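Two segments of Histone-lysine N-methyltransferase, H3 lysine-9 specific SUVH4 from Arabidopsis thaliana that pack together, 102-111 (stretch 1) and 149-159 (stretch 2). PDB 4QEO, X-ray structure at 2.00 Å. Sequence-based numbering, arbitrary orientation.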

# COMPACT_ATOMS: atom_id res chain seq x y z
N TYR A 102 1.33 36.35 12.69
CA TYR A 102 -0.04 35.95 12.37
C TYR A 102 -0.96 36.00 13.61
O TYR A 102 -0.49 35.93 14.75
CB TYR A 102 -0.03 34.54 11.78
CG TYR A 102 0.85 34.39 10.54
CD1 TYR A 102 0.34 34.63 9.27
CD2 TYR A 102 2.17 34.00 10.65
CE1 TYR A 102 1.14 34.47 8.13
CE2 TYR A 102 2.98 33.85 9.53
CZ TYR A 102 2.46 34.08 8.27
OH TYR A 102 3.27 33.93 7.16
N LYS A 103 -2.26 36.11 13.38
CA LYS A 103 -3.23 35.93 14.45
C LYS A 103 -3.65 34.47 14.48
O LYS A 103 -4.03 33.92 13.46
CB LYS A 103 -4.45 36.82 14.21
CG LYS A 103 -5.53 36.71 15.28
CD LYS A 103 -5.66 38.01 16.07
CE LYS A 103 -6.93 38.03 16.93
NZ LYS A 103 -7.82 39.20 16.61
N LEU A 104 -3.56 33.83 15.65
CA LEU A 104 -3.96 32.44 15.80
C LEU A 104 -5.40 32.40 16.32
O LEU A 104 -5.87 33.37 16.90
CB LEU A 104 -3.04 31.71 16.79
CG LEU A 104 -1.71 31.15 16.27
CD1 LEU A 104 -1.96 29.91 15.41
CD2 LEU A 104 -0.93 32.19 15.47
N PRO A 105 -6.12 31.29 16.12
CA PRO A 105 -5.75 30.02 15.48
C PRO A 105 -5.66 30.14 13.97
O PRO A 105 -6.25 31.06 13.39
CB PRO A 105 -6.91 29.09 15.85
CG PRO A 105 -8.08 30.04 16.02
CD PRO A 105 -7.49 31.26 16.65
N LEU A 106 -4.93 29.21 13.34
CA LEU A 106 -4.82 29.21 11.88
C LEU A 106 -5.08 27.82 11.36
O LEU A 106 -4.46 26.88 11.83
CB LEU A 106 -3.41 29.58 11.43
CG LEU A 106 -2.98 31.02 11.22
CD1 LEU A 106 -1.51 31.00 10.84
CD2 LEU A 106 -3.85 31.70 10.14
N ALA A 107 -5.94 27.67 10.38
CA ALA A 107 -6.18 26.34 9.82
C ALA A 107 -5.02 25.91 8.93
O ALA A 107 -4.37 26.76 8.29
CB ALA A 107 -7.50 26.33 9.05
N VAL A 108 -4.74 24.60 8.89
CA VAL A 108 -3.69 24.09 8.00
C VAL A 108 -4.18 22.98 7.07
O VAL A 108 -3.57 22.76 6.03
CB VAL A 108 -2.44 23.59 8.76
CG1 VAL A 108 -1.83 24.74 9.57
CG2 VAL A 108 -2.75 22.37 9.65
N SER A 109 -5.28 22.31 7.43
CA SER A 109 -5.74 21.13 6.68
C SER A 109 -7.23 20.91 6.89
O SER A 109 -7.72 20.94 8.04
CB SER A 109 -4.94 19.88 7.11
OG SER A 109 -5.43 18.70 6.48
N ILE A 110 -7.96 20.72 5.80
CA ILE A 110 -9.38 20.36 5.91
C ILE A 110 -9.68 19.09 5.15
O ILE A 110 -8.98 18.73 4.22
CB ILE A 110 -10.33 21.49 5.42
CG1 ILE A 110 -10.15 21.72 3.91
CG2 ILE A 110 -10.07 22.78 6.20
CD1 ILE A 110 -11.19 22.62 3.29
N VAL A 111 -10.75 18.41 5.55
CA VAL A 111 -11.17 17.21 4.84
C VAL A 111 -12.60 17.39 4.35
O VAL A 111 -13.49 17.73 5.13
CB VAL A 111 -11.11 15.98 5.78
CG1 VAL A 111 -11.61 14.74 5.05
CG2 VAL A 111 -9.69 15.77 6.32
N GLU A 149 -15.80 30.36 15.75
CA GLU A 149 -14.80 29.90 16.68
C GLU A 149 -14.16 28.58 16.24
O GLU A 149 -14.61 27.95 15.34
CB GLU A 149 -15.38 29.76 18.10
CG GLU A 149 -16.71 29.09 18.12
CD GLU A 149 -17.24 28.83 19.51
OE1 GLU A 149 -17.15 29.69 20.37
OE2 GLU A 149 -17.75 27.73 19.70
N ARG A 150 -13.07 28.24 16.88
CA ARG A 150 -12.37 27.03 16.58
C ARG A 150 -11.95 27.04 15.12
O ARG A 150 -11.39 27.98 14.67
CB ARG A 150 -13.26 25.84 16.89
CG ARG A 150 -13.57 25.67 18.35
CD ARG A 150 -14.49 24.50 18.53
NE ARG A 150 -15.30 24.62 19.70
CZ ARG A 150 -14.93 24.20 20.88
NH1 ARG A 150 -13.75 23.63 21.02
NH2 ARG A 150 -15.73 24.36 21.92
N GLY A 151 -12.28 25.98 14.40
CA GLY A 151 -11.91 25.84 13.01
C GLY A 151 -12.44 26.94 12.11
O GLY A 151 -11.83 27.27 11.16
N ASN A 152 -13.62 27.42 12.41
CA ASN A 152 -14.21 28.52 11.72
C ASN A 152 -13.42 29.82 11.88
O ASN A 152 -13.14 30.47 10.93
CB ASN A 152 -15.66 28.68 12.14
CG ASN A 152 -16.48 27.42 11.93
OD1 ASN A 152 -16.11 26.53 11.22
ND2 ASN A 152 -17.61 27.37 12.56
N LEU A 153 -12.99 30.13 13.10
CA LEU A 153 -12.11 31.25 13.37
C LEU A 153 -10.74 31.04 12.67
O LEU A 153 -10.17 31.97 12.10
CB LEU A 153 -11.95 31.43 14.89
CG LEU A 153 -11.00 32.55 15.34
CD1 LEU A 153 -11.48 33.94 14.82
CD2 LEU A 153 -10.85 32.54 16.87
N ALA A 154 -10.26 29.80 12.70
CA ALA A 154 -8.97 29.44 12.10
C ALA A 154 -8.95 29.68 10.59
O ALA A 154 -7.99 30.27 10.03
CB ALA A 154 -8.61 27.97 12.44
N LEU A 155 -10.02 29.23 9.92
CA LEU A 155 -10.18 29.48 8.48
C LEU A 155 -10.34 30.96 8.19
O LEU A 155 -9.84 31.48 7.17
CB LEU A 155 -11.38 28.70 7.93
CG LEU A 155 -11.17 27.18 7.81
CD1 LEU A 155 -12.49 26.48 7.51
CD2 LEU A 155 -10.15 26.90 6.72
N LYS A 156 -11.05 31.67 9.07
CA LYS A 156 -11.16 33.13 8.91
C LYS A 156 -9.78 33.79 8.93
O LYS A 156 -9.48 34.68 8.11
CB LYS A 156 -12.08 33.72 9.99
CG LYS A 156 -11.79 35.18 10.40
CD LYS A 156 -12.79 35.61 11.53
CE LYS A 156 -12.37 36.91 12.26
NZ LYS A 156 -12.51 38.10 11.39
N HIS A 157 -8.92 33.35 9.85
CA HIS A 157 -7.59 33.95 9.92
C HIS A 157 -6.76 33.58 8.68
O HIS A 157 -5.96 34.39 8.21
CB HIS A 157 -6.87 33.54 11.22
CG HIS A 157 -7.45 34.18 12.45
ND1 HIS A 157 -7.37 33.59 13.70
CD2 HIS A 157 -8.13 35.34 12.62
CE1 HIS A 157 -7.96 34.38 14.59
NE2 HIS A 157 -8.44 35.44 13.96
N CYS A 158 -6.96 32.37 8.16
CA CYS A 158 -6.30 32.00 6.92
C CYS A 158 -6.63 32.96 5.79
O CYS A 158 -5.74 33.42 5.05
CB CYS A 158 -6.68 30.57 6.50
SG CYS A 158 -5.94 29.28 7.49
N CYS A 159 -7.93 33.23 5.64
CA CYS A 159 -8.42 34.21 4.65
C CYS A 159 -7.75 35.56 4.86
O CYS A 159 -7.27 36.17 3.91
CB CYS A 159 -9.94 34.39 4.80
SG CYS A 159 -10.65 35.56 3.61
O HOH W 1 -9.52 37.90 14.61

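How do the two backbones meet? The strand 106-111 crosses the helix 151-159 almost at a right angle, 93° between their N-to-C directions, and the axes approach to 5.6 Å. At the crossing the CA atoms of Leu106 and Ala154 lie 4.2 Å apart, and the methyl groups of Ala107 and Ala154 meet, CB to CB at 3.9 Å.

What bonds the main chains together? Ala107 N donates a weak hydrogen bond to Ala154 O at 3.3 Å, although that carbonyl already accepts the helical bond from Cys158 N at 3.0 Å. Two residues earlier, Pro105 O receives the CA-H of Ala154, with CA to O at 3.4 Å and a nearly straight angle at the hydrogen.

Why is His157 so central? The CA-to-CB bond of His157 points toward the other stretch, and its ND1 donates a hydrogen bond to Pro105 O at 2.8 Å, near the plane of the ring. ND1 therefore carries the proton. Over one face of the His157 ring lies Lys103 CG, 3.6 Å from its centroid, a CH-pi contact between the aliphatic part of the lysine and the imidazole. A water extends the pairing, 2.9 Å from Lys103 NZ, whose proton it accepts, and 2.8 Å from His157 NE2.

Which apolar groups meet? Pro105, preceded by a cis peptide bond, sets its CD 3.6 Å from Leu153 CD2 and its CB 4.0 Å from Ala154 CB. Within the strand, Ala107 CB packs 3.6 Å from Leu155 CD2 and 3.7 Å from Cys158 SG. Leu155 points away at its CA-to-CB bond, yet its end comes back, and the same CD2 also reaches Ile110 CG2 at 4.2 Å.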